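Local coordinates for protein arylmalonate decarboxylase (Bordetella bronchiseptica, PDB 3IXL) that catalyses the decarboxylation of 2-aryl-2-methylmalonates to 2-arylpropionates with release of carbon dioxide, at residues 68-79 against 99-108; 9-20 against 32-40. The protein carries 2 engineered substitutions. All coordinates share one frame; numbering follows the deposited sequence.

Contact 1: residues 68-79 against 99-108. Engineered in segment 68-79: Cys74 (natural residue Gly). With PAC (2-phenylacetic acid), chain C.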
ATOM      1  N   ALA A  68      -2.961   0.401 -18.765  1.00  9.17           N
ATOM      2  CA  ALA A  68      -4.116  -0.507 -18.778  1.00  9.57           C
ATOM      3  C   ALA A  68      -4.895  -0.443 -17.466  1.00  9.94           C
ATOM      4  O   ALA A  68      -6.083  -0.774 -17.426  1.00 11.16           O
ATOM      5  CB  ALA A  68      -3.662  -1.932 -19.047  1.00  9.91           C
ATOM      6  N   VAL A  69      -4.207  -0.058 -16.389  1.00  9.27           N
ATOM      7  CA  VAL A  69      -4.817   0.106 -15.067  1.00  9.20           C
ATOM      8  C   VAL A  69      -4.088   1.244 -14.366  1.00  8.28           C
ATOM      9  O   VAL A  69      -2.928   1.539 -14.694  1.00  8.28           O
ATOM     10  CB  VAL A  69      -4.700  -1.170 -14.205  1.00 10.06           C
ATOM     11  CG1 VAL A  69      -5.330  -2.380 -14.896  1.00 12.45           C
ATOM     12  CG2 VAL A  69      -3.283  -1.456 -13.893  1.00 10.96           C
ATOM     13  N   VAL A  70      -4.765   1.905 -13.430  1.00  6.94           N
ATOM     14  CA  VAL A  70      -4.138   2.958 -12.644  1.00  6.93           C
ATOM     15  C   VAL A  70      -4.341   2.665 -11.169  1.00  6.40           C
ATOM     16  O   VAL A  70      -5.465   2.356 -10.746  1.00  7.02           O
ATOM     17  CB  VAL A  70      -4.732   4.335 -12.979  1.00  6.81           C
ATOM     18  CG1 VAL A  70      -4.203   5.392 -12.015  1.00  7.59           C
ATOM     19  CG2 VAL A  70      -4.396   4.711 -14.437  1.00  7.92           C
ATOM     20  N   SER A  71      -3.258   2.738 -10.393  1.00  5.67           N
ATOM     21  CA  SER A  71      -3.342   2.625  -8.940  1.00  5.81           C
ATOM     22  C   SER A  71      -2.800   3.866  -8.265  1.00  5.95           C
ATOM     23  O   SER A  71      -1.709   4.336  -8.601  1.00  5.84           O
ATOM     24  CB  SER A  71      -2.554   1.416  -8.439  1.00  5.76           C
ATOM     25  OG  SER A  71      -2.573   1.415  -7.016  1.00  7.05           O
ATOM     26  N   LEU A  72      -3.556   4.392  -7.308  1.00  5.42           N
ATOM     27  CA  LEU A  72      -3.043   5.422  -6.422  1.00  6.08           C
ATOM     28  C   LEU A  72      -2.207   4.718  -5.358  1.00  5.52           C
ATOM     29  O   LEU A  72      -2.747   4.091  -4.436  1.00  5.60           O
ATOM     30  CB  LEU A  72      -4.185   6.221  -5.782  1.00  5.99           C
ATOM     31  CG  LEU A  72      -3.767   7.233  -4.711  1.00  7.40           C
ATOM     32  CD1 LEU A  72      -2.778   8.255  -5.254  1.00  8.17           C
ATOM     33  CD2 LEU A  72      -4.972   7.960  -4.135  1.00  7.95           C
ATOM     34  N   MET A  73      -0.886   4.818  -5.506  1.00  5.23           N
ATOM     35  CA  MET A  73       0.054   4.075  -4.672  1.00  5.38           C
ATOM     36  C   MET A  73       0.439   4.832  -3.396  1.00  5.97           C
ATOM     37  O   MET A  73       1.617   5.114  -3.140  1.00  6.43           O
ATOM     38  CB  MET A  73       1.277   3.668  -5.492  1.00  5.86           C
ATOM     39  CG  MET A  73       0.949   2.614  -6.541  1.00  5.47           C
ATOM     40  SD  MET A  73       0.674   0.960  -5.867  1.00  6.62           S
ATOM     41  CE  MET A  73       2.386   0.520  -5.512  1.00  7.49           C
ATOM     42  N   CYS A  74      -0.581   5.153  -2.603  1.00  6.56           N
ATOM     43  CA  CYS A  74      -0.394   5.731  -1.275  1.00  6.83           C
ATOM     44  C   CYS A  74      -1.539   5.272  -0.399  1.00  6.54           C
ATOM     45  O   CYS A  74      -2.707   5.451  -0.742  1.00  6.35           O
ATOM     46  CB  CYS A  74      -0.359   7.257  -1.317  1.00  7.44           C
ATOM     47  SG  CYS A  74      -0.116   7.992   0.330  1.00 10.18           S
ATOM     48  N   THR A  75      -1.199   4.644   0.724  1.00  6.28           N
ATOM     49  CA  THR A  75      -2.199   4.081   1.623  1.00  6.51           C
ATOM     50  C   THR A  75      -2.936   5.222   2.313  1.00  6.68           C
ATOM     51  O   THR A  75      -4.167   5.322   2.241  1.00  5.80           O
ATOM     52  CB  THR A  75      -1.553   3.154   2.690  1.00  6.74           C
ATOM     53  OG1 THR A  75      -0.321   2.598   2.200  1.00  6.37           O
ATOM     54  CG2 THR A  75      -2.512   2.032   3.075  1.00  7.23           C
ATOM     55  N   SER A  76      -2.177   6.102   2.957  1.00  6.26           N
ATOM     56  CA  SER A  76      -2.794   7.132   3.783  1.00  6.68           C
ATOM     57  C   SER A  76      -3.557   8.192   2.986  1.00  7.21           C
ATOM     58  O   SER A  76      -4.593   8.676   3.437  1.00  7.16           O
ATOM     59  CB  SER A  76      -1.787   7.730   4.775  1.00  7.20           C
ATOM     60  OG  SER A  76      -0.656   8.256   4.111  1.00  8.04           O
ATOM     61  N   LEU A  77      -3.073   8.526   1.795  1.00  7.81           N
ATOM     62  CA  LEU A  77      -3.798   9.459   0.932  1.00  8.44           C
ATOM     63  C   LEU A  77      -5.174   8.898   0.596  1.00  8.29           C
ATOM     64  O   LEU A  77      -6.132   9.656   0.398  1.00  9.09           O
ATOM     65  CB  LEU A  77      -3.004   9.696  -0.353  1.00  9.49           C
ATOM     66  CG  LEU A  77      -3.184  10.870  -1.288  1.00 13.36           C
ATOM     67  CD1 LEU A  77      -3.353  12.179  -0.552  1.00 12.82           C
ATOM     68  CD2 LEU A  77      -1.905  10.910  -2.081  1.00 14.39           C
ATOM     69  N   SER A  78      -5.272   7.566   0.535  1.00  7.63           N
ATOM     70  CA  SER A  78      -6.531   6.908   0.205  1.00  7.35           C
ATOM     71  C   SER A  78      -7.413   6.500   1.399  1.00  7.16           C
ATOM     72  O   SER A  78      -8.614   6.324   1.213  1.00  7.54           O
ATOM     73  CB  SER A  78      -6.321   5.748  -0.781  1.00  7.95           C
ATOM     74  OG  SER A  78      -5.382   4.788  -0.316  1.00  6.78           O
ATOM     75  N   PHE A  79      -6.848   6.409   2.608  1.00  6.66           N
ATOM     76  CA  PHE A  79      -7.666   6.075   3.791  1.00  6.53           C
ATOM     77  C   PHE A  79      -7.975   7.229   4.747  1.00  6.49           C
ATOM     78  O   PHE A  79      -8.826   7.062   5.632  1.00  6.94           O
ATOM     79  CB  PHE A  79      -7.153   4.821   4.558  1.00  6.52           C
ATOM     80  CG  PHE A  79      -5.865   5.022   5.355  1.00  6.24           C
ATOM     81  CD1 PHE A  79      -5.790   5.935   6.419  1.00  6.17           C
ATOM     82  CD2 PHE A  79      -4.747   4.245   5.070  1.00  6.05           C
ATOM     83  CE1 PHE A  79      -4.608   6.102   7.140  1.00  6.92           C
ATOM     84  CE2 PHE A  79      -3.562   4.387   5.790  1.00  6.24           C
ATOM     85  CZ  PHE A  79      -3.489   5.315   6.828  1.00  6.58           C
ATOM     86  N   LEU A  99     -10.684   3.369 -17.247  1.00  8.75           N
ATOM     87  CA  LEU A  99      -9.783   2.257 -16.943  1.00  8.70           C
ATOM     88  C   LEU A  99     -10.085   1.631 -15.595  1.00  8.28           C
ATOM     89  O   LEU A  99     -10.623   2.301 -14.724  1.00  8.73           O
ATOM     90  CB  LEU A  99      -8.335   2.749 -16.879  1.00  8.66           C
ATOM     91  CG  LEU A  99      -7.664   3.285 -18.145  1.00  9.48           C
ATOM     92  CD1 LEU A  99      -6.245   3.722 -17.801  1.00 10.04           C
ATOM     93  CD2 LEU A  99      -7.667   2.238 -19.261  1.00 10.61           C
ATOM     94  N   PRO A 100      -9.678   0.367 -15.397  1.00  8.35           N
ATOM     95  CA  PRO A 100      -9.691  -0.203 -14.044  1.00  8.07           C
ATOM     96  C   PRO A 100      -8.778   0.634 -13.154  1.00  7.73           C
ATOM     97  O   PRO A 100      -7.616   0.884 -13.512  1.00  7.55           O
ATOM     98  CB  PRO A 100      -9.083  -1.593 -14.235  1.00  8.67           C
ATOM     99  CG  PRO A 100      -9.240  -1.887 -15.714  1.00  8.64           C
ATOM    100  CD  PRO A 100      -9.160  -0.580 -16.403  1.00  8.10           C
ATOM    101  N   CYS A 101      -9.311   1.102 -12.034  1.00  6.92           N
ATOM    102  CA  CYS A 101      -8.554   1.906 -11.094  1.00  7.21           C
ATOM    103  C   CYS A 101      -8.636   1.306  -9.707  1.00  6.51           C
ATOM    104  O   CYS A 101      -9.617   0.652  -9.340  1.00  7.87           O
ATOM    105  CB  CYS A 101      -9.086   3.334 -11.061  1.00  7.31           C
ATOM    106  SG  CYS A 101      -8.776   4.260 -12.587  1.00  8.71           S
ATOM    107  N   THR A 102      -7.587   1.539  -8.932  1.00  6.58           N
ATOM    108  CA  THR A 102      -7.522   1.045  -7.568  1.00  6.12           C
ATOM    109  C   THR A 102      -6.664   1.969  -6.714  1.00  6.11           C
ATOM    110  O   THR A 102      -6.135   2.968  -7.205  1.00  5.93           O
ATOM    111  CB  THR A 102      -7.022  -0.415  -7.535  1.00  6.07           C
ATOM    112  OG1 THR A 102      -7.192  -0.942  -6.216  1.00  6.55           O
ATOM    113  CG2 THR A 102      -5.554  -0.524  -7.999  1.00  6.95           C
ATOM    114  N   THR A 103      -6.561   1.656  -5.426  1.00  6.02           N
ATOM    115  CA  THR A 103      -5.741   2.434  -4.495  1.00  5.59           C
ATOM    116  C   THR A 103      -4.984   1.471  -3.587  1.00  5.20           C
ATOM    117  O   THR A 103      -5.367   0.303  -3.431  1.00  5.63           O
ATOM    118  CB  THR A 103      -6.565   3.334  -3.559  1.00  6.47           C
ATOM    119  OG1 THR A 103      -7.250   2.526  -2.592  1.00  6.75           O
ATOM    120  CG2 THR A 103      -7.552   4.234  -4.324  1.00  7.25           C
ATOM    121  N   MET A 104      -3.918   1.976  -2.969  1.00  4.74           N
ATOM    122  CA  MET A 104      -3.134   1.177  -2.046  1.00  5.16           C
ATOM    123  C   MET A 104      -3.947   0.759  -0.812  1.00  5.17           C
ATOM    124  O   MET A 104      -3.681  -0.292  -0.228  1.00  4.83           O
ATOM    125  CB  MET A 104      -1.857   1.931  -1.665  1.00  5.07           C
ATOM    126  CG  MET A 104      -0.868   1.165  -0.798  1.00  5.94           C
ATOM    127  SD  MET A 104       0.693   2.065  -0.728  1.00  6.49           S
ATOM    128  CE  MET A 104       1.436   1.559  -2.271  1.00  7.04           C
ATOM    129  N   SER A 105      -4.937   1.558  -0.420  1.00  4.95           N
ATOM    130  CA  SER A 105      -5.825   1.116   0.667  1.00  5.38           C
ATOM    131  C   SER A 105      -6.692  -0.069   0.253  1.00  5.72           C
ATOM    132  O   SER A 105      -6.864  -1.016   1.026  1.00  5.66           O
ATOM    133  CB  SER A 105      -6.701   2.257   1.168  1.00  5.56           C
ATOM    134  OG  SER A 105      -5.939   3.156   1.954  1.00  6.69           O
ATOM    135  N   THR A 106      -7.259  -0.027  -0.952  1.00  5.38           N
ATOM    136  CA  THR A 106      -7.988  -1.178  -1.464  1.00  6.13           C
ATOM    137  C   THR A 106      -7.062  -2.387  -1.577  1.00  5.69           C
ATOM    138  O   THR A 106      -7.451  -3.515  -1.265  1.00  6.55           O
ATOM    139  CB  THR A 106      -8.599  -0.842  -2.813  1.00  6.14           C
ATOM    140  OG1 THR A 106      -9.647   0.103  -2.596  1.00  8.04           O
ATOM    141  CG2 THR A 106      -9.143  -2.079  -3.531  1.00  7.57           C
ATOM    142  N   ALA A 107      -5.821  -2.140  -2.002  1.00  5.66           N
ATOM    143  CA  ALA A 107      -4.839  -3.217  -2.110  1.00  5.89           C
ATOM    144  C   ALA A 107      -4.624  -3.933  -0.785  1.00  6.22           C
ATOM    145  O   ALA A 107      -4.587  -5.161  -0.742  1.00  5.89           O
ATOM    146  CB  ALA A 107      -3.508  -2.669  -2.629  1.00  5.98           C
ATOM    147  N   VAL A 108      -4.468  -3.180   0.301  1.00  6.31           N
ATOM    148  CA  VAL A 108      -4.190  -3.853   1.569  1.00  7.21           C
ATOM    149  C   VAL A 108      -5.441  -4.541   2.109  1.00  6.96           C
ATOM    150  O   VAL A 108      -5.336  -5.618   2.705  1.00  6.82           O
ATOM    151  CB  VAL A 108      -3.510  -2.946   2.636  1.00  7.48           C
ATOM    152  CG1 VAL A 108      -2.178  -2.394   2.126  1.00  8.12           C
ATOM    153  CG2 VAL A 108      -4.407  -1.831   3.065  1.00  9.44           C
TER
HETATM  154  C1  PAC C5000       1.477   5.774   2.630  1.00  7.51           C
HETATM  155  C2  PAC C5000       2.463   6.912   2.438  1.00 10.86           C
HETATM  156  C1' PAC C5000       3.532   6.842   1.367  1.00 10.30           C
HETATM  157  C2' PAC C5000       4.702   7.563   1.627  1.00 11.27           C
HETATM  158  C3' PAC C5000       5.750   7.582   0.709  1.00 11.25           C
HETATM  159  C4' PAC C5000       5.628   6.879  -0.486  1.00 10.46           C
HETATM  160  C5' PAC C5000       4.462   6.152  -0.755  1.00 11.27           C
HETATM  161  C6' PAC C5000       3.406   6.135   0.162  1.00  9.88           C
HETATM  162  O1  PAC C5000       1.520   4.707   1.957  1.00  6.87           O
HETATM  163  O2  PAC C5000       0.605   5.971   3.524  1.00  8.56           O
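Met104 lies across the start of helix 75-79, its CB against the backbone of Cys74 and its sulfur beside Thr75: SD stands 3.1 Å from Thr75 OG1. With CG anti to the backbone N (chi1 -175°) the chain runs out straight, and only the bend at chi3 turns CE onto Met73, whose own chain is folded at chi2 and chi3. The two thioethers cross at about a right angle, Met73 CE and Met104 CE 3.5 Å apart, as flexible unbranched chains can. On the other flank Ser105 and Ser78 meet through their hydroxyls; Ser78 OG accepts from Ser105 OG at 2.9 Å and, over a longer path, from Ser105 N. Small side chains suit this spot, where the helices 75-79 and 104-108 cross at -96°. Both helices follow neighbouring parallel strands, joined by the right-handed beta-alpha-beta crossover through helix 83-97, in an alpha/beta fold of the aspartate/glutamate racemase clan. Strands 69-72 and 101-103 exchange alternating backbone hydrogen bonds, the last, Met104 N to Leu72 O at 2.8 Å, leading straight into helix 104-108. On the sheet face they share, Thr102 CG2 packs on Ser71 CB while the threonine hydroxyl goes to Asp218. Thr103, the N-cap of its helix, receives Thr106 N on OG1 in an almost straight bond (173°); Asn86 of helix 83-97 also bonds that OG1. Engineered Cys74 caps the other helix through SG, which also lies 3.5 Å from C2 of 2-phenylacetic acid. The ligand's O1 takes Thr75 N and OG1, the latter at 2.8 Å, and its O2 takes Ser76 N and OG.

Contact 2: residues 9-20 against 32-40. With PAC (2-phenylacetic acid), chain C.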
ATOM      1  N   ILE A   9       1.166  -0.909 -16.452  1.00  9.54           N
ATOM      2  CA  ILE A   9       0.466  -0.594 -15.209  1.00  9.02           C
ATOM      3  C   ILE A   9       0.890   0.793 -14.750  1.00  7.83           C
ATOM      4  O   ILE A   9       2.086   1.053 -14.593  1.00  7.10           O
ATOM      5  CB  ILE A   9       0.739  -1.658 -14.128  1.00  9.20           C
ATOM      6  CG1 ILE A   9       0.070  -2.976 -14.541  1.00 10.72           C
ATOM      7  CG2 ILE A   9       0.233  -1.182 -12.754  1.00  9.65           C
ATOM      8  CD1 ILE A   9       0.487  -4.175 -13.731  1.00 13.54           C
ATOM      9  N   GLY A  10      -0.081   1.681 -14.567  1.00  7.12           N
ATOM     10  CA  GLY A  10       0.198   3.054 -14.176  1.00  6.80           C
ATOM     11  C   GLY A  10       0.050   3.272 -12.685  1.00  6.30           C
ATOM     12  O   GLY A  10      -0.890   2.741 -12.067  1.00  6.28           O
ATOM     13  N   MET A  11       0.952   4.070 -12.117  1.00  5.66           N
ATOM     14  CA  MET A  11       0.975   4.318 -10.666  1.00  5.43           C
ATOM     15  C   MET A  11       1.094   5.793 -10.349  1.00  5.90           C
ATOM     16  O   MET A  11       1.982   6.465 -10.863  1.00  6.25           O
ATOM     17  CB  MET A  11       2.121   3.535 -10.028  1.00  6.06           C
ATOM     18  CG  MET A  11       1.858   2.046 -10.094  1.00  6.74           C
ATOM     19  SD  MET A  11       3.122   1.048  -9.308  1.00  7.10           S
ATOM     20  CE  MET A  11       2.185  -0.474  -9.081  1.00  7.45           C
ATOM     21  N   ILE A  12       0.192   6.291  -9.512  1.00  5.60           N
ATOM     22  CA  ILE A  12       0.264   7.651  -8.996  1.00  5.55           C
ATOM     23  C   ILE A  12       0.997   7.570  -7.658  1.00  5.76           C
ATOM     24  O   ILE A  12       0.550   6.855  -6.754  1.00  5.56           O
ATOM     25  CB  ILE A  12      -1.139   8.263  -8.814  1.00  5.65           C
ATOM     26  CG1 ILE A  12      -1.927   8.236 -10.130  1.00  6.21           C
ATOM     27  CG2 ILE A  12      -1.018   9.700  -8.296  1.00  5.94           C
ATOM     28  CD1 ILE A  12      -3.401   8.546  -9.954  1.00  7.69           C
ATOM     29  N   VAL A  13       2.135   8.259  -7.547  1.00  5.96           N
ATOM     30  CA  VAL A  13       3.021   8.107  -6.384  1.00  6.48           C
ATOM     31  C   VAL A  13       3.213   9.432  -5.644  1.00  7.39           C
ATOM     32  O   VAL A  13       3.138  10.484  -6.263  1.00  7.02           O
ATOM     33  CB  VAL A  13       4.396   7.500  -6.796  1.00  6.31           C
ATOM     34  CG1 VAL A  13       4.215   6.120  -7.434  1.00  7.69           C
ATOM     35  CG2 VAL A  13       5.166   8.429  -7.747  1.00  6.51           C
ATOM     36  N   PRO A  14       3.405   9.398  -4.315  1.00  7.75           N
ATOM     37  CA  PRO A  14       3.633  10.661  -3.589  1.00  8.73           C
ATOM     38  C   PRO A  14       4.806  11.584  -4.012  1.00  9.93           C
ATOM     39  O   PRO A  14       4.584  12.794  -4.114  1.00  9.68           O
ATOM     40  CB  PRO A  14       3.744  10.213  -2.121  1.00  8.81           C
ATOM     41  CG  PRO A  14       2.926   8.935  -2.086  1.00  8.95           C
ATOM     42  CD  PRO A  14       3.260   8.255  -3.391  1.00  8.49           C
ATOM     43  N   PRO A  15       6.025  11.053  -4.251  1.00 10.73           N
ATOM     44  CA  PRO A  15       7.121  12.008  -4.499  1.00 11.70           C
ATOM     45  C   PRO A  15       6.983  12.765  -5.819  1.00 12.37           C
ATOM     46  O   PRO A  15       6.443  12.231  -6.785  1.00 12.61           O
ATOM     47  CB  PRO A  15       8.369  11.116  -4.518  1.00 11.94           C
ATOM     48  CG  PRO A  15       7.942   9.824  -3.851  1.00 12.11           C
ATOM     49  CD  PRO A  15       6.515   9.662  -4.283  1.00 11.02           C
ATOM     50  N   ALA A  16       7.466  14.008  -5.842  1.00 13.53           N
ATOM     51  CA  ALA A  16       7.391  14.861  -7.030  1.00 14.24           C
ATOM     52  C   ALA A  16       8.046  14.213  -8.241  1.00 14.49           C
ATOM     53  O   ALA A  16       7.558  14.354  -9.364  1.00 15.00           O
ATOM     54  CB  ALA A  16       8.036  16.218  -6.751  1.00 14.31           C
ATOM     55  N   ALA A  17       9.135  13.487  -7.992  1.00 14.78           N
ATOM     56  CA  ALA A  17       9.926  12.859  -9.044  1.00 15.23           C
ATOM     57  C   ALA A  17       9.132  11.847  -9.874  1.00 14.98           C
ATOM     58  O   ALA A  17       9.483  11.578 -11.025  1.00 15.55           O
ATOM     59  CB  ALA A  17      11.176  12.215  -8.452  1.00 15.38           C
ATOM     60  N   GLY A  18       8.082  11.265  -9.285  1.00 14.26           N
ATOM     61  CA  GLY A  18       7.206  10.345 -10.013  1.00 13.75           C
ATOM     62  C   GLY A  18       7.877   9.054 -10.436  1.00 13.14           C
ATOM     63  O   GLY A  18       7.692   8.590 -11.563  1.00 13.94           O
ATOM     64  N   LEU A  19       8.667   8.485  -9.535  1.00 12.92           N
ATOM     65  CA  LEU A  19       9.400   7.259  -9.813  1.00 12.90           C
ATOM     66  C   LEU A  19       8.513   6.053  -9.570  1.00 11.53           C
ATOM     67  O   LEU A  19       7.621   6.082  -8.718  1.00 10.79           O
ATOM     68  CB  LEU A  19      10.649   7.162  -8.927  1.00 13.52           C
ATOM     69  CG  LEU A  19      11.451   8.446  -8.689  1.00 15.57           C
ATOM     70  CD1 LEU A  19      12.564   8.206  -7.669  1.00 15.33           C
ATOM     71  CD2 LEU A  19      12.004   9.006  -9.997  1.00 17.38           C
ATOM     72  N   VAL A  20       8.751   4.996 -10.338  1.00 10.57           N
ATOM     73  CA  VAL A  20       8.127   3.713 -10.061  1.00 10.17           C
ATOM     74  C   VAL A  20       8.705   3.244  -8.726  1.00 10.21           C
ATOM     75  O   VAL A  20       9.928   3.228  -8.545  1.00 10.68           O
ATOM     76  CB  VAL A  20       8.419   2.677 -11.178  1.00 10.23           C
ATOM     77  CG1 VAL A  20       7.812   1.325 -10.821  1.00 10.23           C
ATOM     78  CG2 VAL A  20       7.877   3.162 -12.526  1.00 10.80           C
ATOM     79  N   PRO A  32       5.990  -4.021 -17.179  1.00  8.16           N
ATOM     80  CA  PRO A  32       6.226  -2.579 -17.299  1.00  7.97           C
ATOM     81  C   PRO A  32       5.327  -1.750 -16.381  1.00  7.78           C
ATOM     82  O   PRO A  32       4.099  -1.925 -16.355  1.00  7.96           O
ATOM     83  CB  PRO A  32       5.891  -2.294 -18.762  1.00  8.08           C
ATOM     84  CG  PRO A  32       4.820  -3.309 -19.094  1.00  8.39           C
ATOM     85  CD  PRO A  32       5.102  -4.528 -18.245  1.00  8.61           C
ATOM     86  N   PHE A  33       5.950  -0.852 -15.639  1.00  7.05           N
ATOM     87  CA  PHE A  33       5.234   0.092 -14.789  1.00  6.89           C
ATOM     88  C   PHE A  33       5.604   1.502 -15.187  1.00  7.02           C
ATOM     89  O   PHE A  33       6.762   1.765 -15.505  1.00  7.19           O
ATOM     90  CB  PHE A  33       5.602  -0.124 -13.317  1.00  6.98           C
ATOM     91  CG  PHE A  33       5.212  -1.469 -12.792  1.00  6.13           C
ATOM     92  CD1 PHE A  33       6.132  -2.521 -12.790  1.00  6.99           C
ATOM     93  CD2 PHE A  33       3.931  -1.708 -12.302  1.00  6.43           C
ATOM     94  CE1 PHE A  33       5.781  -3.781 -12.320  1.00  7.09           C
ATOM     95  CE2 PHE A  33       3.573  -2.973 -11.827  1.00  7.03           C
ATOM     96  CZ  PHE A  33       4.490  -4.009 -11.843  1.00  6.63           C
ATOM     97  N   ILE A  34       4.627   2.404 -15.181  1.00  6.32           N
ATOM     98  CA  ILE A  34       4.877   3.822 -15.395  1.00  6.56           C
ATOM     99  C   ILE A  34       4.271   4.584 -14.239  1.00  6.52           C
ATOM    100  O   ILE A  34       3.328   4.092 -13.604  1.00  7.01           O
ATOM    101  CB  ILE A  34       4.331   4.332 -16.757  1.00  6.74           C
ATOM    102  CG1 ILE A  34       2.823   4.081 -16.886  1.00  7.04           C
ATOM    103  CG2 ILE A  34       5.124   3.704 -17.914  1.00  7.69           C
ATOM    104  CD1 ILE A  34       2.177   4.743 -18.113  1.00  7.83           C
ATOM    105  N   ALA A  35       4.814   5.759 -13.943  1.00  6.52           N
ATOM    106  CA  ALA A  35       4.396   6.486 -12.757  1.00  6.91           C
ATOM    107  C   ALA A  35       4.308   7.969 -13.003  1.00  7.14           C
ATOM    108  O   ALA A  35       4.893   8.496 -13.947  1.00  8.00           O
ATOM    109  CB  ALA A  35       5.310   6.182 -11.571  1.00  7.39           C
ATOM    110  N   SER A  36       3.536   8.619 -12.150  1.00  7.27           N
ATOM    111  CA  SER A  36       3.329  10.048 -12.208  1.00  7.75           C
ATOM    112  C   SER A  36       3.278  10.539 -10.763  1.00  7.97           C
ATOM    113  O   SER A  36       2.582   9.949  -9.924  1.00  7.89           O
ATOM    114  CB  SER A  36       2.038  10.353 -12.964  1.00  8.16           C
ATOM    115  OG  SER A  36       1.937  11.741 -13.250  1.00 10.80           O
ATOM    116  N   GLY A  37       4.032  11.597 -10.469  1.00  8.26           N
ATOM    117  CA  GLY A  37       4.250  12.045  -9.092  1.00  8.61           C
ATOM    118  C   GLY A  37       3.426  13.220  -8.615  1.00  9.18           C
ATOM    119  O   GLY A  37       3.296  14.226  -9.317  1.00  9.75           O
ATOM    120  N   LEU A  38       2.908  13.107  -7.396  1.00  9.41           N
ATOM    121  CA  LEU A  38       2.040  14.129  -6.814  1.00  9.71           C
ATOM    122  C   LEU A  38       2.776  15.321  -6.236  1.00  9.77           C
ATOM    123  O   LEU A  38       2.238  16.426  -6.240  1.00 10.29           O
ATOM    124  CB  LEU A  38       1.181  13.522  -5.706  1.00  9.95           C
ATOM    125  CG  LEU A  38       0.173  12.478  -6.163  1.00  9.78           C
ATOM    126  CD1 LEU A  38      -0.348  11.683  -4.991  1.00 11.95           C
ATOM    127  CD2 LEU A  38      -0.980  13.169  -6.856  1.00 12.67           C
ATOM    128  N   GLY A  39       3.976  15.095  -5.707  1.00  9.63           N
ATOM    129  CA  GLY A  39       4.686  16.125  -4.957  1.00 10.37           C
ATOM    130  C   GLY A  39       4.192  16.304  -3.534  1.00 10.24           C
ATOM    131  O   GLY A  39       4.156  17.426  -3.028  1.00 11.29           O
ATOM    132  N   LEU A  40       3.815  15.207  -2.877  1.00 10.39           N
ATOM    133  CA  LEU A  40       3.375  15.261  -1.483  1.00 10.54           C
ATOM    134  C   LEU A  40       4.473  15.827  -0.590  1.00 11.15           C
ATOM    135  O   LEU A  40       5.628  15.417  -0.696  1.00 11.98           O
ATOM    136  CB  LEU A  40       2.983  13.854  -1.000  1.00 10.41           C
ATOM    137  CG  LEU A  40       2.519  13.688   0.451  1.00 10.11           C
ATOM    138  CD1 LEU A  40       1.187  14.405   0.674  1.00  9.71           C
ATOM    139  CD2 LEU A  40       2.397  12.218   0.807  1.00 10.62           C
TER
HETATM  140  C1  PAC C5000       1.477   5.774   2.630  1.00  7.51           C
HETATM  141  C2  PAC C5000       2.463   6.912   2.438  1.00 10.86           C
HETATM  142  C1' PAC C5000       3.532   6.842   1.367  1.00 10.30           C
HETATM  143  C2' PAC C5000       4.702   7.563   1.627  1.00 11.27           C
HETATM  144  C3' PAC C5000       5.750   7.582   0.709  1.00 11.25           C
HETATM  145  C4' PAC C5000       5.628   6.879  -0.486  1.00 10.46           C
HETATM  146  C5' PAC C5000       4.462   6.152  -0.755  1.00 11.27           C
HETATM  147  C6' PAC C5000       3.406   6.135   0.162  1.00  9.88           C
HETATM  148  O1  PAC C5000       1.520   4.707   1.957  1.00  6.87           O
HETATM  149  O2  PAC C5000       0.605   5.971   3.524  1.00  8.56           O
HETATM  150  O   HOH W   1       7.451  15.226  -3.028  1.00 30.71           O
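The Phe33 ring lies alongside Ile9, both side chains pointing the same way, with Ile9 CB 3.7 Å from Phe33 CD2. Met11, extended beyond CG, slants across and brings CE to the same CD2, its SD 5.1 Å from the ring centroid in an oblique Met-aromatic contact. Val20 comes in at about a right angle, placing CG1 3.6 Å from Phe33 CB. Aromatic, thioether and branched aliphatic groups fill this face, which helix 211-222 covers. Beneath them the parallel strands 9-13 and 33-37 of a beta-alpha-beta unit are bonded from Ile9 N to Leu38 N. On the opposite face Ile12 CG2 rests on Leu38 CG at 3.7 Å. Another tight point is where the type I turn Pro15-Gly18 folds back on the strand: the lack of side chains lets the Gly18 and Gly37 CA atoms approach to 3.5 Å. The loose side is Ala16 and Ala17, exposed to solvent. Pro14 O accepts from Leu40 N at 2.8 Å and weakly from Gly39 N, and a water links Ala16 N with Leu40 O. Apolar packing thus dominates around Phe33, whereas the Pro14 loop relies more on backbone bonds, with Pro14 CB on Leu40 CD2 besides, in setting Pro14 CG 3.4 Å from ligand C5'.

How the contacts relate
Contact 1 and contact 2 pair the strands at the two ends of one parallel sheet, in the order 33-37, 8-13, 67-72, 101-103, their centres about 12 Å apart. The two inner strands join them: Gly10 N lies 2.9 Å from Val69 O, and Met73 N lies 2.8 Å from Ile12 O, both probable hydrogen bonds. Leu77 CD2 of contact 1 also packs 3.4 Å from Leu38 CD1 of contact 2. At the pocket the two meet where Met73 O lies 3.6 Å from Pro14 CD. Contact 1 brings Met73 to Ser76 and Met104 to 2-phenylacetic acid, contact 2 Pro14. Tyr126 and Gly189, from elsewhere in the chain, add further hydrogen bonds to the ligand.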